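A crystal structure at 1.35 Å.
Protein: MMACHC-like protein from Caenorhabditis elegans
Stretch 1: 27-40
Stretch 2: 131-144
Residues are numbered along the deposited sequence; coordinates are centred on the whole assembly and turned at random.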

# COMPACT_ATOMS: atom_id res chain seq x y z
N SER A 27 5.65 -8.85 0.01
CA SER A 27 6.15 -8.45 1.32
C SER A 27 7.62 -8.12 1.28
O SER A 27 8.39 -8.70 0.49
CB SER A 27 5.85 -9.50 2.40
OG SER A 27 6.70 -10.60 2.31
N HIS A 28 8.01 -7.17 2.15
CA HIS A 28 9.37 -6.68 2.22
C HIS A 28 9.77 -6.51 3.69
O HIS A 28 9.06 -5.86 4.46
CB HIS A 28 9.47 -5.32 1.51
CG HIS A 28 9.06 -5.36 0.08
ND1 HIS A 28 9.96 -5.44 -0.94
CD2 HIS A 28 7.84 -5.35 -0.49
CE1 HIS A 28 9.31 -5.46 -2.09
NE2 HIS A 28 8.02 -5.45 -1.84
N MET A 29 10.90 -7.09 4.07
CA MET A 29 11.36 -7.06 5.44
C MET A 29 12.14 -5.78 5.73
O MET A 29 12.91 -5.30 4.87
CB MET A 29 12.21 -8.30 5.74
CG MET A 29 12.48 -8.51 7.22
SD MET A 29 13.14 -10.10 7.66
CE MET A 29 14.74 -10.02 6.98
N PHE A 30 11.99 -5.25 6.94
CA PHE A 30 12.83 -4.15 7.38
C PHE A 30 12.94 -4.11 8.88
O PHE A 30 12.23 -4.83 9.58
CB PHE A 30 12.32 -2.81 6.83
CG PHE A 30 10.96 -2.38 7.37
CD1 PHE A 30 9.78 -2.92 6.88
CD2 PHE A 30 10.88 -1.38 8.33
CE1 PHE A 30 8.55 -2.51 7.37
CE2 PHE A 30 9.66 -0.94 8.79
CZ PHE A 30 8.49 -1.49 8.30
N LYS A 31 13.88 -3.31 9.38
CA LYS A 31 14.09 -3.16 10.80
C LYS A 31 13.36 -1.91 11.28
O LYS A 31 13.43 -0.87 10.64
CB LYS A 31 15.59 -3.04 11.12
CG LYS A 31 16.40 -4.25 10.72
CD LYS A 31 17.88 -4.06 11.03
CE LYS A 31 18.53 -3.01 10.12
NZ LYS A 31 20.00 -3.25 9.99
N ILE A 32 12.75 -1.96 12.45
CA ILE A 32 12.07 -0.80 12.97
C ILE A 32 13.05 0.39 13.10
O ILE A 32 12.67 1.53 12.85
CB ILE A 32 11.39 -1.09 14.34
CG1 ILE A 32 10.20 -2.05 14.16
CG2 ILE A 32 10.94 0.20 15.02
CD1 ILE A 32 9.07 -1.50 13.31
N GLY A 33 14.30 0.11 13.48
CA GLY A 33 15.30 1.19 13.60
C GLY A 33 15.49 1.98 12.31
O GLY A 33 15.75 3.20 12.35
N SER A 34 15.38 1.31 11.17
CA SER A 34 15.51 1.99 9.89
C SER A 34 14.38 2.97 9.67
O SER A 34 14.59 4.07 9.18
CB SER A 34 15.56 0.99 8.76
OG SER A 34 16.67 0.12 8.89
N TYR A 35 13.18 2.57 10.06
CA TYR A 35 12.04 3.46 9.99
C TYR A 35 12.20 4.66 10.95
O TYR A 35 11.99 5.81 10.57
CB TYR A 35 10.75 2.69 10.32
CG TYR A 35 9.51 3.56 10.35
CD1 TYR A 35 8.79 3.81 9.19
CD2 TYR A 35 9.06 4.12 11.54
CE1 TYR A 35 7.66 4.58 9.21
CE2 TYR A 35 7.91 4.87 11.58
CZ TYR A 35 7.21 5.12 10.41
OH TYR A 35 6.06 5.88 10.41
N ASN A 36 12.56 4.37 12.18
CA ASN A 36 12.70 5.43 13.18
C ASN A 36 13.79 6.43 12.82
O ASN A 36 13.65 7.62 13.08
CB ASN A 36 12.94 4.84 14.55
CG ASN A 36 11.69 4.25 15.17
OD1 ASN A 36 10.57 4.51 14.72
ND2 ASN A 36 11.87 3.47 16.24
N GLU A 37 14.88 5.94 12.23
CA GLU A 37 15.95 6.84 11.74
C GLU A 37 15.42 7.79 10.66
O GLU A 37 15.76 8.98 10.64
CB GLU A 37 17.16 6.02 11.21
CG GLU A 37 18.29 6.85 10.58
CD GLU A 37 19.35 5.99 9.86
OE1 GLU A 37 19.03 4.85 9.43
OE2 GLU A 37 20.49 6.47 9.72
N ALA A 38 14.55 7.28 9.79
CA ALA A 38 14.04 8.06 8.69
C ALA A 38 13.00 9.12 9.17
O ALA A 38 13.07 10.28 8.76
CB ALA A 38 13.43 7.16 7.64
N VAL A 39 12.04 8.71 10.00
CA VAL A 39 11.03 9.67 10.47
C VAL A 39 11.56 10.61 11.50
O VAL A 39 11.02 11.72 11.67
CB VAL A 39 9.72 9.00 10.98
CG1 VAL A 39 9.05 8.20 9.88
CG2 VAL A 39 9.94 8.13 12.21
N GLY A 40 12.63 10.21 12.18
CA GLY A 40 13.19 10.97 13.29
C GLY A 40 12.89 10.29 14.60
O GLY A 40 11.72 9.99 14.92
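Stretch 2, residues 131-144: KILMQTCGHVAGAA

Stretch 2 enters in extended conformation at Ile-132, turns into a helix at Leu-133, which occupies the N-cap position, and runs helically from Met-134 to about Val-140. Gly-142, with positive phi, then closes the last turn in a Schellman motif, its N bonded to His-139 O at 3.0 Å. This helix packs across helix 32-39 of stretch 1 at an angle of 120° between their N-to-C directions, with a closest axial approach of 9.4 Å, so the two run obliquely against each other. Its start lies near the C-terminal half of helix 32-39, and its end reaches the strand 27-31 that precedes that helix. Together the stretches bury 623 Å².

Tyr-35 covers the most surface. Its CA-to-CB bond points sideways, but with chi1 at 177° (t) the ring extends to the beginning of the second helix. There the backbone of Leu-133 donates a hydrogen bond from N to Tyr-35 OH, at 2.9 Å and a nearly straight 160°. The same hydroxyl donates to water 3, 2.6 Å from OH, and this water in turn donates to Lys-131 O at 2.8 Å; the phenol thus ties together the backbone just before the helix. Apolar contacts complete the setting: Ile-132 CG1 lies 3.8 Å from Tyr-35 CZ, and Cys-137 SG approaches Tyr-35 CD1 to 3.6 Å. One turn along helix 32-39, Ala-38 CB meets Thr-136 CG2 at 3.7 Å, and Val-39 CG1 lies 4.2 Å from Leu-133 CD1.

Val-140 points toward stretch 1 and settles beside Ser-34, with its CG1 3.7 Å from Ser-34 O and 3.9 Å from Ala-38 CB. Its other methyl, CG2, comes within 4.1 Å of Phe-30 CD2, so this one side chain touches both the helix and the strand.

Phe-30, the next largest contributor of stretch 1, directs its side chain toward the second helix. Phe-30 CZ is 3.7 Å from Cys-137 SG, which lies obliquely to both aromatic rings, while Phe-30 CB rests 3.9 Å from Ala-141 CB. The backbones come close here, with the CA atoms of Phe-30 and Ala-141 5.2 Å apart. Two waters bridge the strand to Ala-141 O: water 2 donates to it at 2.7 Å and to Met-29 O at 2.6 Å, and water 1 donates to it at 2.9 Å while lying 2.7 Å from His-28 ND1. Beyond the turn, Ala-143 CB sits almost squarely over one face of the His-28 imidazole, 3.6 Å from His-28 ND1.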

# COMPACT_ATOMS: atom_id res chain seq x y z
N LYS A 131 -0.79 5.93 12.06
CA LYS A 131 0.05 5.16 12.95
C LYS A 131 1.38 4.78 12.35
O LYS A 131 2.35 4.58 13.11
CB LYS A 131 -0.67 3.91 13.44
CG LYS A 131 -1.90 4.22 14.25
CD LYS A 131 -2.31 3.08 15.18
CE LYS A 131 -1.52 3.11 16.47
NZ LYS A 131 -2.27 2.51 17.62
N ILE A 132 1.45 4.61 11.03
CA ILE A 132 2.71 4.31 10.38
C ILE A 132 2.72 4.90 8.98
O ILE A 132 1.68 4.93 8.30
CB ILE A 132 3.00 2.80 10.38
CG1 ILE A 132 4.49 2.54 10.06
CG2 ILE A 132 2.08 2.05 9.42
CD1 ILE A 132 4.93 1.14 10.39
N LEU A 133 3.87 5.45 8.59
CA LEU A 133 3.99 6.16 7.32
C LEU A 133 4.51 5.21 6.26
O LEU A 133 5.69 4.84 6.25
CB LEU A 133 4.90 7.39 7.48
CG LEU A 133 4.32 8.46 8.41
CD1 LEU A 133 5.28 9.60 8.53
CD2 LEU A 133 2.95 8.94 7.94
N MET A 134 3.60 4.77 5.41
CA MET A 134 3.88 3.66 4.50
C MET A 134 4.92 3.95 3.43
O MET A 134 5.71 3.08 3.06
CB MET A 134 2.59 3.21 3.82
CG MET A 134 1.64 2.55 4.74
SD MET A 134 2.31 1.03 5.40
CE MET A 134 0.91 0.40 6.27
N GLN A 135 4.94 5.18 2.93
CA GLN A 135 5.93 5.53 1.90
C GLN A 135 7.33 5.53 2.47
O GLN A 135 8.29 5.11 1.81
CB GLN A 135 5.60 6.87 1.24
CG GLN A 135 4.25 6.84 0.53
CD GLN A 135 3.65 8.20 0.38
OE1 GLN A 135 3.48 8.93 1.36
NE2 GLN A 135 3.34 8.57 -0.86
N THR A 136 7.46 5.92 3.73
CA THR A 136 8.75 5.83 4.41
C THR A 136 9.16 4.36 4.61
O THR A 136 10.29 3.99 4.32
CB THR A 136 8.72 6.59 5.74
OG1 THR A 136 8.57 8.00 5.48
CG2 THR A 136 10.00 6.39 6.53
N CYS A 137 8.21 3.51 5.04
CA CYS A 137 8.50 2.08 5.13
C CYS A 137 8.96 1.53 3.78
O CYS A 137 9.89 0.76 3.72
CB CYS A 137 7.27 1.27 5.59
SG CYS A 137 6.74 1.59 7.26
N GLY A 138 8.26 1.90 2.72
CA GLY A 138 8.59 1.38 1.41
C GLY A 138 9.98 1.75 0.96
O GLY A 138 10.69 0.95 0.29
N HIS A 139 10.41 2.95 1.32
CA HIS A 139 11.73 3.42 0.93
C HIS A 139 12.83 2.70 1.75
O HIS A 139 13.79 2.15 1.18
CB HIS A 139 11.82 4.93 1.11
CG HIS A 139 13.01 5.55 0.45
ND1 HIS A 139 12.96 6.06 -0.83
CD2 HIS A 139 14.27 5.74 0.88
CE1 HIS A 139 14.15 6.55 -1.15
NE2 HIS A 139 14.96 6.37 -0.12
N VAL A 140 12.67 2.65 3.07
CA VAL A 140 13.68 2.03 3.89
C VAL A 140 13.75 0.51 3.69
O VAL A 140 14.81 -0.09 3.87
CB VAL A 140 13.57 2.39 5.38
CG1 VAL A 140 13.60 3.91 5.58
CG2 VAL A 140 12.37 1.75 6.05
N ALA A 141 12.64 -0.09 3.25
CA ALA A 141 12.62 -1.54 2.94
C ALA A 141 13.11 -1.85 1.53
O ALA A 141 13.25 -3.01 1.16
CB ALA A 141 11.24 -2.10 3.13
N GLY A 142 13.32 -0.80 0.73
CA GLY A 142 13.77 -0.97 -0.67
C GLY A 142 12.67 -1.33 -1.64
O GLY A 142 12.96 -1.68 -2.78
N ALA A 143 11.42 -1.29 -1.20
CA ALA A 143 10.29 -1.70 -2.04
C ALA A 143 9.94 -0.72 -3.13
O ALA A 143 9.57 -1.12 -4.24
CB ALA A 143 9.06 -1.98 -1.19
N ALA A 144 10.05 0.57 -2.83
CA ALA A 144 9.65 1.62 -3.76
C ALA A 144 10.35 2.89 -3.34
O ALA A 144 10.44 3.18 -2.16
CB ALA A 144 8.13 1.79 -3.72
O HOH W 1 12.61 -4.74 -1.02
O HOH W 2 13.85 -5.33 2.42
O HOH W 3 4.70 6.01 12.67